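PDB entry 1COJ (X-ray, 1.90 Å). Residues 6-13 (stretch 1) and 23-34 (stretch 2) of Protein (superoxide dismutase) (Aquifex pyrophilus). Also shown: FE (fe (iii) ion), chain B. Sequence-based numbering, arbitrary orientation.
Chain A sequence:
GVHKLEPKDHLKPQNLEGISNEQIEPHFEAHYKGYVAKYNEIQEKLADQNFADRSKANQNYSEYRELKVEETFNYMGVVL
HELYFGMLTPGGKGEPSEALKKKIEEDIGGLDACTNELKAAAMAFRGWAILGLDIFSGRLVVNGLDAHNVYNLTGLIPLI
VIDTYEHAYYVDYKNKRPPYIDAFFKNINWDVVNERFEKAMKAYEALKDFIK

Stretch 1 6-13: EPKDHLKP
Stretch 2, residues 23-34: QIEPHFEAHYKG

Residues 23-34 lie within a longer helix, and residues 6-13 run along it in the opposite sense, with Pro7 beside Lys33 (CA-CA 6.2 Å), Lys12 beside Phe28 (6.8 Å) and Pro13 beside Ile24 (7.3 Å). Together the two stretches bury 525 Å². Stretch 1 is extended at Pro7 (phi/psi -61/152), turns through a short 3-10 segment at 9-11, where Leu11 N bonds to Lys8 O (3.0 Å) and Lys12 N to Asp9 O (3.1 Å), and leaves extended through Lys12 (-64/117) and Pro13 (-76/155). The helix is kinked at Pro26, whose nitrogen carries no hydrogen, and widens into a pi-type turn over 27-32, with Tyr32 N bonded to His27 O at 3.0 Å.

Phe28 forms the centre of the contact. Its t rotamer (chi1 -166°, chi2 92°) directs the ring into the bend of stretch 1, so that Lys8 O, 3.4 Å from Phe28 CZ, and Asp9 CA, 3.9 Å from the same atom, lie at the ring edge. Lys12 covers one face: its CB stands 3.7 Å from the Phe28 ring centroid, only 8° off the normal, a CH-pi contact. Leu11 CB adds a looser apolar contact to Phe28 CE1 at 4.3 Å.

Beyond CB, Lys12 is fully extended, with all four chi angles t. This carries the ammonium past the ring to two carboxylates one helical turn apart, forming salt bridges from Lys12 NZ to Glu25 OE2 (2.8 Å) and to Glu29 OE2 (3.1 Å). Glu25 starts away from stretch 1, but its t, p conformation (chi1 -169°, chi2 68°) brings the carboxylate back. Glu29, folded m, m, also accepts from Lys33, with NZ to Glu29 OE1 at 2.9 Å. Lys33 (chi1 m, then t throughout) reaches Asp9 OD1 through NZ at 2.8 Å. Asp9, m at chi1, points away at CB, yet its carboxylate comes nearer the helix. Lys33 thus bridges two acids, offsetting the proximity of Asp9 OD1 and Glu29 OE2, 4.4 Å apart.

Near Pro7, Tyr32 (chi1 163°, t; chi2 56°) places its hydroxyl against the backbone. Lys8 N donates to Tyr32 OH at 2.8 Å with a nearly straight angle of 164°, while Pro7 CB packs 3.9 Å from Tyr32 CE2. The CA-to-CB bond of Lys8 points sideways, and the chain, m then t throughout, takes its end farther from the helix. At the other end, Ile24 (m, m) presents CG2 to Pro13 CD at 4.1 Å. On a helix side outside this contact, His27 NE2 binds the iron at 2.1 Å.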

# COMPACT_ATOMS: atom_id res chain seq x y z
N GLU A 6 -12.32 -4.98 24.53
CA GLU A 6 -13.24 -3.95 24.99
C GLU A 6 -12.39 -2.71 25.19
O GLU A 6 -11.21 -2.81 25.56
CB GLU A 6 -13.96 -4.36 26.28
CG GLU A 6 -15.07 -5.41 26.08
CD GLU A 6 -16.15 -5.00 25.06
OE1 GLU A 6 -16.82 -5.91 24.53
OE2 GLU A 6 -16.34 -3.79 24.80
N PRO A 7 -12.95 -1.53 24.90
CA PRO A 7 -12.19 -0.28 25.06
C PRO A 7 -11.76 -0.03 26.50
O PRO A 7 -12.40 -0.52 27.44
CB PRO A 7 -13.17 0.78 24.55
CG PRO A 7 -14.51 0.19 24.86
CD PRO A 7 -14.33 -1.25 24.46
N LYS A 8 -10.66 0.68 26.67
CA LYS A 8 -10.16 1.01 27.99
C LYS A 8 -10.48 2.47 28.27
O LYS A 8 -9.66 3.35 28.05
CB LYS A 8 -8.65 0.76 28.06
CG LYS A 8 -8.28 -0.67 27.76
CD LYS A 8 -6.81 -0.92 27.95
CE LYS A 8 -6.48 -2.36 27.63
NZ LYS A 8 -5.06 -2.66 27.95
N ASP A 9 -11.70 2.71 28.76
CA ASP A 9 -12.17 4.06 29.06
C ASP A 9 -11.28 4.84 30.01
O ASP A 9 -11.14 6.05 29.87
CB ASP A 9 -13.59 4.03 29.61
CG ASP A 9 -14.62 3.74 28.53
OD1 ASP A 9 -14.92 4.65 27.73
OD2 ASP A 9 -15.11 2.60 28.48
N HIS A 10 -10.61 4.15 30.92
CA HIS A 10 -9.74 4.81 31.88
C HIS A 10 -8.53 5.49 31.24
O HIS A 10 -7.79 6.21 31.91
CB HIS A 10 -9.27 3.81 32.95
CG HIS A 10 -8.24 2.83 32.47
ND1 HIS A 10 -8.56 1.58 31.99
CD2 HIS A 10 -6.89 2.91 32.44
CE1 HIS A 10 -7.46 0.93 31.68
NE2 HIS A 10 -6.43 1.71 31.95
N LEU A 11 -8.32 5.25 29.95
CA LEU A 11 -7.20 5.82 29.20
C LEU A 11 -7.52 7.18 28.58
O LEU A 11 -6.62 7.85 28.07
CB LEU A 11 -6.78 4.85 28.09
CG LEU A 11 -5.49 4.05 28.20
CD1 LEU A 11 -5.19 3.63 29.62
CD2 LEU A 11 -5.58 2.84 27.27
N LYS A 12 -8.79 7.57 28.58
CA LYS A 12 -9.22 8.84 27.98
C LYS A 12 -8.63 10.08 28.67
O LYS A 12 -8.91 10.34 29.84
CB LYS A 12 -10.74 8.93 27.98
CG LYS A 12 -11.30 10.06 27.14
CD LYS A 12 -12.81 10.03 27.19
CE LYS A 12 -13.42 11.14 26.36
NZ LYS A 12 -14.90 11.11 26.50
N PRO A 13 -7.83 10.87 27.93
CA PRO A 13 -7.19 12.09 28.44
C PRO A 13 -8.22 13.21 28.53
O PRO A 13 -9.22 13.21 27.80
CB PRO A 13 -6.15 12.42 27.37
CG PRO A 13 -6.01 11.16 26.56
CD PRO A 13 -7.41 10.62 26.54
N GLN A 23 -11.40 17.95 20.71
CA GLN A 23 -10.57 17.17 19.80
C GLN A 23 -10.49 15.71 20.27
O GLN A 23 -10.59 14.77 19.47
CB GLN A 23 -9.16 17.77 19.73
CG GLN A 23 -8.15 16.99 18.90
CD GLN A 23 -8.53 16.92 17.44
OE1 GLN A 23 -8.21 17.82 16.66
NE2 GLN A 23 -9.24 15.87 17.07
N ILE A 24 -10.33 15.53 21.58
CA ILE A 24 -10.23 14.21 22.18
C ILE A 24 -11.50 13.37 22.03
O ILE A 24 -11.43 12.17 21.75
CB ILE A 24 -9.87 14.32 23.68
CG1 ILE A 24 -8.47 14.91 23.86
CG2 ILE A 24 -9.98 12.95 24.37
CD1 ILE A 24 -7.35 14.06 23.27
N GLU A 25 -12.66 14.01 22.19
CA GLU A 25 -13.94 13.31 22.13
C GLU A 25 -14.16 12.38 20.93
O GLU A 25 -14.29 11.16 21.11
CB GLU A 25 -15.10 14.31 22.27
CG GLU A 25 -16.48 13.68 22.49
CD GLU A 25 -16.64 12.98 23.84
OE1 GLU A 25 -17.67 12.29 24.04
OE2 GLU A 25 -15.75 13.12 24.71
N PRO A 26 -14.18 12.92 19.70
CA PRO A 26 -14.39 12.03 18.55
C PRO A 26 -13.25 11.04 18.34
O PRO A 26 -13.47 9.91 17.90
CB PRO A 26 -14.52 13.01 17.38
CG PRO A 26 -13.64 14.14 17.79
CD PRO A 26 -13.99 14.31 19.25
N HIS A 27 -12.03 11.44 18.68
CA HIS A 27 -10.87 10.58 18.51
C HIS A 27 -10.98 9.33 19.36
O HIS A 27 -10.76 8.21 18.88
CB HIS A 27 -9.58 11.34 18.85
CG HIS A 27 -8.34 10.74 18.27
ND1 HIS A 27 -7.07 11.20 18.51
CD2 HIS A 27 -8.19 9.68 17.43
CE1 HIS A 27 -6.20 10.43 17.83
NE2 HIS A 27 -6.84 9.49 17.15
N PHE A 28 -11.37 9.51 20.62
CA PHE A 28 -11.51 8.40 21.56
C PHE A 28 -12.83 7.64 21.41
O PHE A 28 -12.84 6.42 21.25
CB PHE A 28 -11.38 8.91 23.00
CG PHE A 28 -11.19 7.82 24.01
CD1 PHE A 28 -9.91 7.41 24.38
CD2 PHE A 28 -12.29 7.18 24.58
CE1 PHE A 28 -9.72 6.39 25.30
CE2 PHE A 28 -12.11 6.15 25.51
CZ PHE A 28 -10.82 5.75 25.87
N GLU A 29 -13.94 8.37 21.43
CA GLU A 29 -15.27 7.78 21.35
C GLU A 29 -15.69 7.21 20.00
O GLU A 29 -16.42 6.22 19.96
CB GLU A 29 -16.32 8.79 21.82
CG GLU A 29 -16.12 9.29 23.25
CD GLU A 29 -16.19 8.18 24.29
OE1 GLU A 29 -16.87 7.16 24.06
OE2 GLU A 29 -15.56 8.34 25.36
N ALA A 30 -15.25 7.81 18.90
CA ALA A 30 -15.64 7.32 17.59
C ALA A 30 -14.59 6.46 16.90
O ALA A 30 -14.84 5.31 16.56
CB ALA A 30 -16.07 8.47 16.69
N HIS A 31 -13.40 7.03 16.70
CA HIS A 31 -12.32 6.33 16.02
C HIS A 31 -11.76 5.15 16.78
O HIS A 31 -11.85 4.01 16.32
CB HIS A 31 -11.21 7.31 15.65
CG HIS A 31 -11.65 8.37 14.69
ND1 HIS A 31 -12.02 8.07 13.39
CD2 HIS A 31 -11.85 9.70 14.84
CE1 HIS A 31 -12.43 9.17 12.79
NE2 HIS A 31 -12.34 10.17 13.64
N TYR A 32 -11.20 5.40 17.96
CA TYR A 32 -10.64 4.34 18.78
C TYR A 32 -11.63 3.20 19.04
O TYR A 32 -11.34 2.03 18.76
CB TYR A 32 -10.12 4.93 20.09
CG TYR A 32 -9.87 3.91 21.19
CD1 TYR A 32 -9.03 2.82 20.99
CD2 TYR A 32 -10.50 4.04 22.42
CE1 TYR A 32 -8.82 1.87 22.00
CE2 TYR A 32 -10.31 3.11 23.44
CZ TYR A 32 -9.47 2.03 23.23
OH TYR A 32 -9.29 1.12 24.24
N LYS A 33 -12.81 3.54 19.54
CA LYS A 33 -13.81 2.53 19.82
C LYS A 33 -14.31 1.83 18.57
O LYS A 33 -14.73 0.67 18.63
CB LYS A 33 -14.96 3.14 20.63
CG LYS A 33 -14.51 3.60 22.01
CD LYS A 33 -15.66 3.98 22.91
CE LYS A 33 -15.16 4.30 24.31
NZ LYS A 33 -16.29 4.58 25.24
N GLY A 34 -14.19 2.50 17.43
CA GLY A 34 -14.61 1.92 16.16
C GLY A 34 -13.69 0.78 15.76
O GLY A 34 -14.14 -0.23 15.20
FE FE B . -6.09 8.32 15.54
O HOH W 1 -5.17 7.32 14.07